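Local coordinates for protein soluble inorganic pyrophosphatase (PDB 5WRT) that probably hydrolyses inorganic diphosphate to orthophosphate with the help of magnesium ions, as expected of a type I soluble pyrophosphatase from Toxoplasma gondii, at residues I33-N38 and P97-D102; M49-P54 and E129-G134; W91-F96 and D122-G127; V137-L142 and V157-E162. All blocks are in the same frame, centred on the assembly; numbering follows the deposited sequence.

Contact 1: residues I33-N38 and P97-D102; sequences IPLFPN and PQTWED
Ile33 lays its CG2 methyl against the ring of Pro97, with CG2 and Pro97 CG 3.8 Å apart, while its carbonyl oxygen rests on the same ring at CB. A rigid proline ring suits this place because it offers the branched side chain a fixed apolar surface at CB and CG. Two residues on, Leu35, whose CG stands anti to the backbone N (chi1 174°), sends CD1 to 3.6 Å from Pro97 O. The Leu35 and Thr99 side chains cross at about a right angle, with Leu35 CD2 4.2 Å from Thr99 CG2.

The polar link is modest. Gln98, extended beyond CG, brings OE1 to the backbone amide of Leu35 in a weak hydrogen bond of 3.4 Å from Leu35 N to Gln98 OE1. The nitrogen of the Gln98 side-chain amide, NE2, donates to His31 O; this bond probably does most to set the turn of the amide. Thr99 is set by its hydroxyl, which bonds to Phe96 O and to Leu121 N.

Two irregular loops thus meet in a buried layer: Ile33 and Leu35 also pack on strand 47-53, Thr99 touches strand 115-125, and Leu35 reaches His225 of helix 214-232.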
loop_
_atom_site.group_PDB
_atom_site.type_symbol
_atom_site.label_atom_id
_atom_site.label_comp_id
_atom_site.label_asym_id
_atom_site.label_seq_id
_atom_site.Cartn_x
_atom_site.Cartn_y
_atom_site.Cartn_z
ATOM N N ILE A 33 -18.028 -18.986 17.960
ATOM C CA ILE A 33 -18.872 -18.247 17.015
ATOM C C ILE A 33 -19.129 -19.118 15.794
ATOM O O ILE A 33 -18.176 -19.629 15.193
ATOM C CB ILE A 33 -18.241 -16.905 16.629
ATOM C CG1 ILE A 33 -18.224 -15.974 17.838
ATOM C CG2 ILE A 33 -19.005 -16.261 15.478
ATOM C CD1 ILE A 33 -17.839 -14.562 17.513
ATOM N N PRO A 34 -20.385 -19.320 15.399
ATOM C CA PRO A 34 -20.653 -20.131 14.209
ATOM C C PRO A 34 -20.130 -19.449 12.956
ATOM O O PRO A 34 -20.214 -18.227 12.810
ATOM C CB PRO A 34 -22.182 -20.246 14.193
ATOM C CG PRO A 34 -22.653 -19.051 14.949
ATOM C CD PRO A 34 -21.624 -18.814 16.017
ATOM N N LEU A 35 -19.563 -20.254 12.055
ATOM C CA LEU A 35 -19.088 -19.712 10.787
ATOM C C LEU A 35 -20.246 -19.198 9.939
ATOM O O LEU A 35 -20.124 -18.164 9.275
ATOM C CB LEU A 35 -18.294 -20.772 10.026
ATOM C CG LEU A 35 -17.860 -20.384 8.611
ATOM C CD1 LEU A 35 -17.002 -19.127 8.638
ATOM C CD2 LEU A 35 -17.122 -21.528 7.938
ATOM N N PHE A 36 -21.379 -19.901 9.958
ATOM C CA PHE A 36 -22.570 -19.501 9.214
ATOM C C PHE A 36 -23.613 -18.947 10.174
ATOM O O PHE A 36 -24.274 -19.721 10.886
ATOM C CB PHE A 36 -23.145 -20.677 8.420
ATOM C CG PHE A 36 -22.160 -21.325 7.490
ATOM C CD1 PHE A 36 -21.835 -20.730 6.283
ATOM C CD2 PHE A 36 -21.571 -22.536 7.815
ATOM C CE1 PHE A 36 -20.935 -21.325 5.421
ATOM C CE2 PHE A 36 -20.669 -23.136 6.956
ATOM C CZ PHE A 36 -20.352 -22.528 5.758
ATOM N N PRO A 37 -23.800 -17.627 10.240
ATOM C CA PRO A 37 -24.751 -17.074 11.219
ATOM C C PRO A 37 -26.191 -17.513 10.990
ATOM O O PRO A 37 -26.971 -17.544 11.949
ATOM C CB PRO A 37 -24.583 -15.556 11.054
ATOM C CG PRO A 37 -23.963 -15.374 9.705
ATOM C CD PRO A 37 -23.108 -16.578 9.474
ATOM N N ASN A 38 -26.572 -17.858 9.758
ATOM C CA ASN A 38 -27.896 -18.399 9.472
ATOM C C ASN A 38 -27.805 -19.760 8.786
ATOM O O ASN A 38 -28.638 -20.094 7.943
ATOM C CB ASN A 38 -28.723 -17.440 8.614
ATOM C CG ASN A 38 -28.581 -15.993 9.039
ATOM O OD1 ASN A 38 -28.407 -15.690 10.216
ATOM N ND2 ASN A 38 -28.662 -15.087 8.070
ATOM N N PRO A 97 -14.308 -17.442 11.791
ATOM C CA PRO A 97 -14.303 -18.384 12.916
ATOM C C PRO A 97 -14.355 -19.822 12.427
ATOM O O PRO A 97 -14.841 -20.111 11.330
ATOM C CB PRO A 97 -15.569 -18.018 13.702
ATOM C CG PRO A 97 -15.999 -16.686 13.185
ATOM C CD PRO A 97 -15.518 -16.607 11.773
ATOM N N GLN A 98 -13.835 -20.726 13.258
ATOM C CA GLN A 98 -13.912 -22.165 13.009
ATOM C C GLN A 98 -13.303 -22.528 11.658
ATOM O O GLN A 98 -13.808 -23.388 10.934
ATOM C CB GLN A 98 -15.356 -22.662 13.116
ATOM C CG GLN A 98 -15.990 -22.348 14.464
ATOM C CD GLN A 98 -17.448 -22.751 14.547
ATOM O OE1 GLN A 98 -18.098 -22.995 13.531
ATOM N NE2 GLN A 98 -17.970 -22.819 15.765
ATOM N N THR A 99 -12.213 -21.852 11.312
ATOM C CA THR A 99 -11.432 -22.169 10.129
ATOM C C THR A 99 -9.972 -22.307 10.528
ATOM O O THR A 99 -9.507 -21.671 11.478
ATOM C CB THR A 99 -11.570 -21.096 9.037
ATOM O OG1 THR A 99 -11.135 -19.829 9.549
ATOM C CG2 THR A 99 -13.013 -20.989 8.565
ATOM N N TRP A 100 -9.253 -23.144 9.788
ATOM C CA TRP A 100 -7.836 -23.363 10.048
ATOM C C TRP A 100 -7.183 -23.752 8.735
ATOM O O TRP A 100 -7.594 -24.729 8.105
ATOM C CB TRP A 100 -7.619 -24.450 11.102
ATOM C CG TRP A 100 -6.173 -24.668 11.444
ATOM C CD1 TRP A 100 -5.259 -23.717 11.793
ATOM C CD2 TRP A 100 -5.476 -25.920 11.468
ATOM N NE1 TRP A 100 -4.038 -24.298 12.035
ATOM C CE2 TRP A 100 -4.144 -25.650 11.842
ATOM C CE3 TRP A 100 -5.849 -27.242 11.209
ATOM C CZ2 TRP A 100 -3.185 -26.653 11.965
ATOM C CZ3 TRP A 100 -4.898 -28.236 11.337
ATOM C CH2 TRP A 100 -3.580 -27.938 11.706
ATOM N N GLU A 101 -6.181 -22.983 8.313
ATOM C CA GLU A 101 -5.462 -23.297 7.083
ATOM C C GLU A 101 -4.392 -24.331 7.418
ATOM O O GLU A 101 -3.208 -24.032 7.588
ATOM C CB GLU A 101 -4.888 -22.043 6.443
ATOM C CG GLU A 101 -5.958 -21.177 5.800
ATOM C CD GLU A 101 -6.312 -21.648 4.403
ATOM O OE1 GLU A 101 -5.600 -21.286 3.441
ATOM O OE2 GLU A 101 -7.304 -22.397 4.272
ATOM N N ASP A 102 -4.848 -25.574 7.526
ATOM C CA ASP A 102 -4.034 -26.719 7.888
ATOM C C ASP A 102 -2.797 -26.794 6.997
ATOM O O ASP A 102 -2.934 -26.960 5.775
ATOM C CB ASP A 102 -4.859 -27.998 7.740
ATOM C CG ASP A 102 -4.208 -29.208 8.392
ATOM O OD1 ASP A 102 -4.925 -30.200 8.651
ATOM O OD2 ASP A 102 -2.987 -29.177 8.649
#

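Contact 2: residues M49-P54 and E129-G134; sequences MVVEIP and EVLPVG
Val51 overlaps Leu131 at about a right angle, its CG2 methyl 3.8 Å from Leu131 CD1. The other methyl, CG1, stands anti to the backbone N (chi1 179°) and reaches past Leu131 CB to the backbone, where it lies 3.4 Å from Pro132 O. A beta-branched valine suits this spot, since its two methyls can cover a side chain and a carbonyl at once.

Further along, the ring of Pro54 sits against the loop with CB, CG and CD. Its CB lies 3.1 Å from Leu131 O and also meets the Val130 CG1 methyl; Pro54 CG touches Val133 CG2 at 3.5 Å. The rigid ring presents CG and CD as a fixed surface to that Val133 methyl.

Residues 49-53 are the end of strand 47-53, which belongs to the mixed, curled sheet at the centre of the pyrophosphatase fold, and Pro54 begins the loop after it. Glu52 and Ile53 both face Tyr93 and form a classic beta bulge. Glu52, its side chain directed away from the loop, is among the magnesium-binding residues of this protein. In this model it does not bind the ion directly, though a magnesium ion lies near its side chain; its OE2 accepts a bond from Met63 N.

Across the two segments one backbone bond forms, Gly134 N to Val51 O, 2.8 Å long and nearly along the C=O axis; Val51 is also bonded to Gly135 just beyond. Gly134 adopts a positive phi of 85°, where a CB would press on the preceding carbonyl oxygen. At the other end of the loop, Glu129 O is held by ND2 of Asn92.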
loop_
_atom_site.group_PDB
_atom_site.type_symbol
_atom_site.label_atom_id
_atom_site.label_comp_id
_atom_site.label_asym_id
_atom_site.label_seq_id
_atom_site.Cartn_x
_atom_site.Cartn_y
_atom_site.Cartn_z
ATOM N N MET A 49 -17.596 -12.811 10.156
ATOM C CA MET A 49 -16.230 -12.313 10.134
ATOM C C MET A 49 -15.908 -11.703 11.487
ATOM O O MET A 49 -16.657 -10.854 11.981
ATOM C CB MET A 49 -16.040 -11.275 9.025
ATOM C CG MET A 49 -14.843 -10.357 9.235
ATOM S SD MET A 49 -14.736 -9.063 7.982
ATOM C CE MET A 49 -13.105 -8.396 8.314
ATOM N N VAL A 50 -14.807 -12.143 12.084
ATOM C CA VAL A 50 -14.295 -11.536 13.306
ATOM C C VAL A 50 -13.319 -10.447 12.882
ATOM O O VAL A 50 -12.261 -10.733 12.316
ATOM C CB VAL A 50 -13.623 -12.571 14.218
ATOM C CG1 VAL A 50 -12.964 -11.883 15.407
ATOM C CG2 VAL A 50 -14.639 -13.602 14.689
ATOM N N VAL A 51 -13.679 -9.196 13.146
ATOM C CA VAL A 51 -12.848 -8.065 12.751
ATOM C C VAL A 51 -11.695 -7.948 13.738
ATOM O O VAL A 51 -11.911 -7.751 14.938
ATOM C CB VAL A 51 -13.668 -6.768 12.700
ATOM C CG1 VAL A 51 -12.785 -5.595 12.299
ATOM C CG2 VAL A 51 -14.839 -6.921 11.742
ATOM N N GLU A 52 -10.469 -8.068 13.232
ATOM C CA GLU A 52 -9.271 -7.888 14.043
ATOM C C GLU A 52 -8.634 -6.520 13.836
ATOM O O GLU A 52 -8.300 -5.837 14.809
ATOM C CB GLU A 52 -8.249 -8.991 13.734
ATOM C CG GLU A 52 -8.696 -10.394 14.122
ATOM C CD GLU A 52 -7.748 -11.473 13.623
ATOM O OE1 GLU A 52 -7.124 -11.279 12.558
ATOM O OE2 GLU A 52 -7.626 -12.517 14.298
ATOM N N ILE A 53 -8.466 -6.102 12.586
ATOM C CA ILE A 53 -7.819 -4.831 12.277
ATOM C C ILE A 53 -8.823 -3.920 11.582
ATOM O O ILE A 53 -9.235 -4.202 10.447
ATOM C CB ILE A 53 -6.561 -5.043 11.420
ATOM C CG1 ILE A 53 -5.502 -5.801 12.223
ATOM C CG2 ILE A 53 -6.019 -3.711 10.926
ATOM C CD1 ILE A 53 -4.313 -6.240 11.407
ATOM N N PRO A 54 -9.240 -2.830 12.219
ATOM C CA PRO A 54 -10.227 -1.943 11.598
ATOM C C PRO A 54 -9.662 -1.217 10.391
ATOM O O PRO A 54 -8.453 -1.009 10.267
ATOM C CB PRO A 54 -10.570 -0.950 12.715
ATOM C CG PRO A 54 -10.153 -1.624 13.968
ATOM C CD PRO A 54 -8.951 -2.438 13.606
ATOM N N GLU A 129 -17.859 1.520 6.006
ATOM C CA GLU A 129 -17.906 1.822 7.430
ATOM C C GLU A 129 -16.755 1.156 8.178
ATOM O O GLU A 129 -16.414 -0.003 7.923
ATOM C CB GLU A 129 -19.253 1.377 8.006
ATOM C CG GLU A 129 -19.235 1.026 9.485
ATOM C CD GLU A 129 -20.612 1.129 10.119
ATOM O OE1 GLU A 129 -20.873 0.412 11.110
ATOM O OE2 GLU A 129 -21.440 1.916 9.610
ATOM N N VAL A 130 -16.156 1.901 9.108
ATOM C CA VAL A 130 -15.109 1.366 9.972
ATOM C C VAL A 130 -15.741 0.488 11.043
ATOM O O VAL A 130 -16.643 0.923 11.769
ATOM C CB VAL A 130 -14.288 2.501 10.604
ATOM C CG1 VAL A 130 -13.152 1.928 11.438
ATOM C CG2 VAL A 130 -13.748 3.424 9.524
ATOM N N LEU A 131 -15.259 -0.758 11.151
ATOM C CA LEU A 131 -15.734 -1.746 12.104
ATOM C C LEU A 131 -14.786 -1.838 13.296
ATOM O O LEU A 131 -13.576 -1.652 13.149
ATOM C CB LEU A 131 -15.854 -3.118 11.435
ATOM C CG LEU A 131 -16.759 -3.154 10.204
ATOM C CD1 LEU A 131 -16.738 -4.527 9.553
ATOM C CD2 LEU A 131 -18.177 -2.751 10.581
ATOM N N PRO A 132 -15.298 -2.119 14.490
ATOM C CA PRO A 132 -14.447 -2.099 15.682
ATOM C C PRO A 132 -13.652 -3.386 15.846
ATOM O O PRO A 132 -13.984 -4.437 15.294
ATOM C CB PRO A 132 -15.459 -1.932 16.819
ATOM C CG PRO A 132 -16.661 -2.656 16.319
ATOM C CD PRO A 132 -16.704 -2.406 14.828
ATOM N N VAL A 133 -12.571 -3.279 16.625
ATOM C CA VAL A 133 -11.814 -4.463 17.012
ATOM C C VAL A 133 -12.726 -5.403 17.783
ATOM O O VAL A 133 -13.380 -5.004 18.754
ATOM C CB VAL A 133 -10.587 -4.072 17.851
ATOM C CG1 VAL A 133 -9.841 -5.315 18.304
ATOM C CG2 VAL A 133 -9.671 -3.148 17.076
ATOM N N GLY A 134 -12.776 -6.662 17.353
ATOM C CA GLY A 134 -13.647 -7.631 17.981
ATOM C C GLY A 134 -15.070 -7.648 17.469
ATOM O O GLY A 134 -15.879 -8.437 17.971
#

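Contact 3: residues W91-F96 and D122-G127; sequences WNYGAF and DVVEIG. With MG (magnesium ion), chain D; MG (magnesium ion), chain C.
An antiparallel pair of strands, 92-95 and 115-125, carries the metal-binding Asp122 within the central sheet of the pyrophosphatase fold. Gly94 and Val123 form a hydrogen-bonded pair, both bonds 3.1 Å between N and O. On one side of the sheet, Val123 points CG1 over the face of the Phe96 ring in a CH-pi contact; chi1 of 53° sets CG1 between the backbone N and the carbonyl carbon, which carries it over the ring. Val123 CB comes closer still, 3.5 Å from Phe96 CZ.

On that same side, Asn92 and Glu125 run alongside each other, with Asn92 ND2 donating to Glu125 OE1 at 3.1 Å. The remaining groups are held too: Asn92 OD1 accepts from Leu131 N and Lys55 N, and Glu125 OE2 from Arg161 N and Gly127 N.

The other side bears Tyr93, Val124 and Asp122. Val124 CG2 lies at the edge of the Tyr93 ring, 3.7 Å from Tyr93 CD1. The Tyr93 hydroxyl lies close to the Asp122 carboxylate without a hydrogen bond to it; Lys156 NZ bonds both Tyr93 OH and Asp122 OD2. Trp91 CB packs 3.6 Å from Val124 CG1, and its ring meets Trp193 of the second subunit edge-to-face. Asp122 bridges two magnesium ions, OD1 binding one at 2.1 Å and OD2 the other at 2.0 Å; the ion on OD2 is also bound by Asp117 and Asp154.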
loop_
_atom_site.group_PDB
_atom_site.type_symbol
_atom_site.label_atom_id
_atom_site.label_comp_id
_atom_site.label_asym_id
_atom_site.label_seq_id
_atom_site.Cartn_x
_atom_site.Cartn_y
_atom_site.Cartn_z
ATOM N N TRP A 91 -8.814 -1.285 4.705
ATOM C CA TRP A 91 -10.058 -2.038 4.745
ATOM C C TRP A 91 -10.141 -2.803 6.055
ATOM O O TRP A 91 -9.119 -3.158 6.649
ATOM C CB TRP A 91 -10.165 -3.004 3.556
ATOM C CG TRP A 91 -9.895 -2.349 2.234
ATOM C CD1 TRP A 91 -10.810 -1.764 1.406
ATOM C CD2 TRP A 91 -8.620 -2.193 1.596
ATOM N NE1 TRP A 91 -10.185 -1.259 0.292
ATOM C CE2 TRP A 91 -8.841 -1.510 0.384
ATOM C CE3 TRP A 91 -7.316 -2.568 1.931
ATOM C CZ2 TRP A 91 -7.804 -1.195 -0.495
ATOM C CZ3 TRP A 91 -6.289 -2.255 1.058
ATOM C CH2 TRP A 91 -6.539 -1.576 -0.141
ATOM N N ASN A 92 -11.370 -3.041 6.510
ATOM C CA ASN A 92 -11.575 -3.899 7.668
ATOM C C ASN A 92 -11.031 -5.292 7.380
ATOM O O ASN A 92 -11.257 -5.857 6.306
ATOM C CB ASN A 92 -13.058 -3.968 8.028
ATOM C CG ASN A 92 -13.651 -2.602 8.300
ATOM O OD1 ASN A 92 -13.342 -1.968 9.309
ATOM N ND2 ASN A 92 -14.505 -2.136 7.395
ATOM N N TYR A 93 -10.304 -5.843 8.348
ATOM C CA TYR A 93 -9.551 -7.067 8.137
ATOM C C TYR A 93 -9.685 -7.963 9.356
ATOM O O TYR A 93 -9.683 -7.483 10.492
ATOM C CB TYR A 93 -8.079 -6.745 7.862
ATOM C CG TYR A 93 -7.192 -7.939 7.598
ATOM C CD1 TYR A 93 -7.222 -8.593 6.374
ATOM C CD2 TYR A 93 -6.298 -8.392 8.562
ATOM C CE1 TYR A 93 -6.404 -9.679 6.123
ATOM C CE2 TYR A 93 -5.474 -9.476 8.319
ATOM C CZ TYR A 93 -5.532 -10.115 7.097
ATOM O OH TYR A 93 -4.716 -11.195 6.849
ATOM N N GLY A 94 -9.795 -9.265 9.114
ATOM C CA GLY A 94 -9.958 -10.211 10.198
ATOM C C GLY A 94 -9.888 -11.653 9.748
ATOM O O GLY A 94 -9.089 -11.998 8.873
ATOM N N ALA A 95 -10.732 -12.506 10.325
ATOM C CA ALA A 95 -10.645 -13.933 10.061
ATOM C C ALA A 95 -12.018 -14.569 10.210
ATOM O O ALA A 95 -12.915 -14.023 10.859
ATOM C CB ALA A 95 -9.640 -14.616 10.996
ATOM N N PHE A 96 -12.168 -15.732 9.592
ATOM C CA PHE A 96 -13.378 -16.535 9.700
ATOM C C PHE A 96 -13.291 -17.429 10.931
ATOM O O PHE A 96 -12.278 -18.115 11.116
ATOM C CB PHE A 96 -13.569 -17.400 8.461
ATOM C CG PHE A 96 -13.865 -16.622 7.209
ATOM C CD1 PHE A 96 -15.074 -15.967 7.052
ATOM C CD2 PHE A 96 -12.932 -16.554 6.186
ATOM C CE1 PHE A 96 -15.348 -15.254 5.897
ATOM C CE2 PHE A 96 -13.199 -15.844 5.029
ATOM C CZ PHE A 96 -14.410 -15.193 4.885
ATOM N N ASP A 122 -8.029 -15.728 6.488
ATOM C CA ASP A 122 -8.107 -14.274 6.499
ATOM C C ASP A 122 -9.187 -13.776 5.547
ATOM O O ASP A 122 -9.441 -14.369 4.496
ATOM C CB ASP A 122 -6.760 -13.665 6.104
ATOM C CG ASP A 122 -5.624 -14.127 6.993
ATOM O OD1 ASP A 122 -5.805 -14.159 8.228
ATOM O OD2 ASP A 122 -4.549 -14.463 6.455
ATOM N N VAL A 123 -9.819 -12.663 5.919
ATOM C CA VAL A 123 -10.866 -12.050 5.109
ATOM C C VAL A 123 -10.701 -10.535 5.139
ATOM O O VAL A 123 -10.433 -9.945 6.192
ATOM C CB VAL A 123 -12.278 -12.463 5.587
ATOM C CG1 VAL A 123 -12.456 -12.188 7.074
ATOM C CG2 VAL A 123 -13.354 -11.757 4.770
ATOM N N VAL A 124 -10.846 -9.909 3.973
ATOM C CA VAL A 124 -10.848 -8.457 3.835
ATOM C C VAL A 124 -12.277 -8.021 3.539
ATOM O O VAL A 124 -12.893 -8.502 2.580
ATOM C CB VAL A 124 -9.889 -7.989 2.729
ATOM C CG1 VAL A 124 -9.755 -6.479 2.746
ATOM C CG2 VAL A 124 -8.527 -8.646 2.889
ATOM N N GLU A 125 -12.803 -7.115 4.358
ATOM C CA GLU A 125 -14.136 -6.561 4.160
ATOM C C GLU A 125 -13.997 -5.185 3.525
ATOM O O GLU A 125 -13.269 -4.329 4.040
ATOM C CB GLU A 125 -14.894 -6.473 5.486
ATOM C CG GLU A 125 -16.404 -6.350 5.347
ATOM C CD GLU A 125 -16.854 -4.935 5.046
ATOM O OE1 GLU A 125 -16.337 -3.994 5.686
ATOM O OE2 GLU A 125 -17.730 -4.762 4.171
ATOM N N ILE A 126 -14.696 -4.972 2.410
ATOM C CA ILE A 126 -14.441 -3.824 1.550
ATOM C C ILE A 126 -15.467 -2.713 1.750
ATOM O O ILE A 126 -15.461 -1.728 1.003
ATOM C CB ILE A 126 -14.377 -4.252 0.076
ATOM C CG1 ILE A 126 -15.750 -4.723 -0.404
ATOM C CG2 ILE A 126 -13.348 -5.358 -0.110
ATOM C CD1 ILE A 126 -15.815 -4.996 -1.889
ATOM N N GLY A 127 -16.338 -2.838 2.746
ATOM C CA GLY A 127 -17.350 -1.831 2.988
ATOM C C GLY A 127 -16.764 -0.503 3.435
ATOM O O GLY A 127 -15.595 -0.383 3.806
HETATM MG MG MG D . -5.056 -13.572 10.137
HETATM MG MG MG C . -3.616 -16.228 6.248
HETATM O O HOH W 1 -13.371 -1.594 4.281
HETATM O O HOH W 2 -5.324 -16.936 4.810
HETATM O O HOH W 3 -2.093 -15.432 7.442
HETATM O O HOH W 4 -4.939 -17.096 7.804
HETATM O O HOH W 5 -4.422 -12.905 11.996
HETATM O O HOH W 6 -3.404 -14.685 9.765
#

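Contact 4: residues V137-L142 and V157-E162; sequences VPVKVL and VLAIRE
Lys140 and Ile160 form the hydrogen-bonded pair at the middle of this contact, joined by two backbone bonds of 2.9 Å each, Lys140 N to Ile160 O and Ile160 N to Lys140 O. Two more extend the ladder: Leu142 N to Leu158 O at 2.7 Å and, at the far end, Glu162 N to Pro138 O. Proline has no amide hydrogen, but its carbonyl still takes part.

Apolar contacts cover both faces. On one, Val139 CG2 lies 3.6 Å from Ala159 CB, and Val141 CG2 meets Val157 CG1 at 3.8 Å with the two valines at right angles. The single methyl of Ala159 suits the close approach of the strands, its CB lying 3.4 Å from Lys140 O. On the other face Leu142 CD1 packs on Ile160 CG2, while the aliphatic part of Lys140 runs beside the isoleucine.

The charged end of Lys140 is directed elsewhere by a bend at chi3 (46°): NZ bonds to Phe167 O, Leu170 O and Asn171 OD1, and makes a cation-pi contact with Phe167.

Strands 136-149 and 152-161, the N-to-C directions of whose short segments make 141°, form a twisted antiparallel beta hairpin of the central sheet.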
loop_
_atom_site.group_PDB
_atom_site.type_symbol
_atom_site.label_atom_id
_atom_site.label_comp_id
_atom_site.label_asym_id
_atom_site.label_seq_id
_atom_site.Cartn_x
_atom_site.Cartn_y
_atom_site.Cartn_z
ATOM N N VAL A 137 -19.405 -9.518 12.150
ATOM C CA VAL A 137 -20.363 -9.084 11.137
ATOM C C VAL A 137 -20.582 -10.191 10.113
ATOM O O VAL A 137 -19.622 -10.859 9.699
ATOM C CB VAL A 137 -19.904 -7.784 10.455
ATOM C CG1 VAL A 137 -19.889 -6.638 11.454
ATOM C CG2 VAL A 137 -18.530 -7.958 9.831
ATOM N N PRO A 138 -21.822 -10.434 9.692
ATOM C CA PRO A 138 -22.054 -11.372 8.586
ATOM C C PRO A 138 -21.654 -10.736 7.265
ATOM O O PRO A 138 -22.004 -9.588 6.981
ATOM C CB PRO A 138 -23.565 -11.641 8.650
ATOM C CG PRO A 138 -24.034 -11.039 9.950
ATOM C CD PRO A 138 -23.081 -9.934 10.262
ATOM N N VAL A 139 -20.919 -11.491 6.453
ATOM C CA VAL A 139 -20.403 -10.983 5.191
ATOM C C VAL A 139 -20.766 -11.950 4.074
ATOM O O VAL A 139 -20.930 -13.155 4.290
ATOM C CB VAL A 139 -18.871 -10.765 5.236
ATOM C CG1 VAL A 139 -18.499 -9.798 6.349
ATOM C CG2 VAL A 139 -18.145 -12.094 5.407
ATOM N N LYS A 140 -20.893 -11.405 2.869
ATOM C CA LYS A 140 -21.029 -12.199 1.657
ATOM C C LYS A 140 -19.681 -12.236 0.953
ATOM O O LYS A 140 -19.071 -11.189 0.708
ATOM C CB LYS A 140 -22.105 -11.626 0.735
ATOM C CG LYS A 140 -22.161 -12.284 -0.634
ATOM C CD LYS A 140 -23.391 -11.844 -1.410
ATOM C CE LYS A 140 -23.586 -10.339 -1.340
ATOM N NZ LYS A 140 -24.667 -9.878 -2.255
ATOM N N VAL A 141 -19.222 -13.439 0.639
ATOM C CA VAL A 141 -17.902 -13.633 0.053
ATOM C C VAL A 141 -17.952 -13.301 -1.433
ATOM O O VAL A 141 -18.847 -13.756 -2.156
ATOM C CB VAL A 141 -17.418 -15.069 0.300
ATOM C CG1 VAL A 141 -16.377 -15.456 -0.707
ATOM C CG2 VAL A 141 -16.868 -15.195 1.715
ATOM N N LEU A 142 -16.982 -12.504 -1.894
ATOM C CA LEU A 142 -16.946 -12.036 -3.273
ATOM C C LEU A 142 -15.796 -12.602 -4.093
ATOM O O LEU A 142 -15.889 -12.616 -5.324
ATOM C CB LEU A 142 -16.857 -10.504 -3.308
ATOM C CG LEU A 142 -17.989 -9.734 -2.628
ATOM C CD1 LEU A 142 -17.607 -8.270 -2.456
ATOM C CD2 LEU A 142 -19.277 -9.871 -3.419
ATOM N N VAL A 157 -9.427 -13.599 1.408
ATOM C CA VAL A 157 -10.795 -13.633 0.905
ATOM C C VAL A 157 -11.368 -12.224 0.945
ATOM O O VAL A 157 -11.195 -11.493 1.928
ATOM C CB VAL A 157 -11.650 -14.610 1.733
ATOM C CG1 VAL A 157 -13.099 -14.601 1.255
ATOM C CG2 VAL A 157 -11.072 -16.015 1.670
ATOM N N LEU A 158 -12.055 -11.835 -0.124
ATOM C CA LEU A 158 -12.708 -10.537 -0.197
ATOM C C LEU A 158 -14.200 -10.713 0.050
ATOM O O LEU A 158 -14.825 -11.627 -0.496
ATOM C CB LEU A 158 -12.473 -9.871 -1.555
ATOM C CG LEU A 158 -11.074 -10.019 -2.160
ATOM C CD1 LEU A 158 -11.053 -9.505 -3.591
ATOM C CD2 LEU A 158 -10.032 -9.300 -1.314
ATOM N N ALA A 159 -14.767 -9.831 0.869
ATOM C CA ALA A 159 -16.153 -9.979 1.283
ATOM C C ALA A 159 -16.775 -8.606 1.481
ATOM O O ALA A 159 -16.076 -7.594 1.576
ATOM C CB ALA A 159 -16.265 -10.812 2.565
ATOM N N ILE A 160 -18.105 -8.580 1.540
ATOM C CA ILE A 160 -18.854 -7.349 1.756
ATOM C C ILE A 160 -19.804 -7.555 2.929
ATOM O O ILE A 160 -20.488 -8.580 3.016
ATOM C CB ILE A 160 -19.620 -6.900 0.495
ATOM C CG1 ILE A 160 -20.423 -5.631 0.785
ATOM C CG2 ILE A 160 -20.520 -8.010 -0.034
ATOM C CD1 ILE A 160 -19.566 -4.396 0.960
ATOM N N ARG A 161 -19.824 -6.580 3.832
ATOM C CA ARG A 161 -20.642 -6.644 5.035
ATOM C C ARG A 161 -22.125 -6.541 4.690
ATOM O O ARG A 161 -22.528 -5.680 3.903
ATOM C CB ARG A 161 -20.225 -5.509 5.969
ATOM C CG ARG A 161 -20.974 -5.396 7.267
ATOM C CD ARG A 161 -20.424 -4.223 8.072
ATOM N NE ARG A 161 -20.740 -2.939 7.451
ATOM C CZ ARG A 161 -21.882 -2.284 7.631
ATOM N NH1 ARG A 161 -22.819 -2.789 8.421
ATOM N NH2 ARG A 161 -22.086 -1.123 7.024
ATOM N N GLU A 162 -22.938 -7.424 5.268
ATOM C CA GLU A 162 -24.381 -7.270 5.143
ATOM C C GLU A 162 -24.811 -6.000 5.864
ATOM O O GLU A 162 -24.438 -5.771 7.019
ATOM C CB GLU A 162 -25.123 -8.485 5.699
ATOM C CG GLU A 162 -26.637 -8.285 5.768
ATOM C CD GLU A 162 -27.374 -9.465 6.374
ATOM O OE1 GLU A 162 -28.237 -10.047 5.681
ATOM O OE2 GLU A 162 -27.101 -9.805 7.544
#

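Contacts 2, 3 and 4 are joined through one curled sheet. Tyr93 O of contact 3 probably accepts hydrogen bonds from Glu52 N and Ile53 N of contact 2, at 2.9 and 2.8 Å. Met49 N of contact 2 lies 2.9 Å from Val137 O of contact 4, and Val124 N of contact 3 lies 2.6 Å from Val157 O, also probable bonds. Contact 1 packs against this sheet, Leu35 CD1 being 3.8 Å from Phe96 CB and Pro97 CG 3.7 Å from Val50 CG2. Contact 3 holds the metal ligand Asp122; the side chain of Glu52 is about 4 Å from a magnesium ion, those of Thr99 and Val157 about 9 Å.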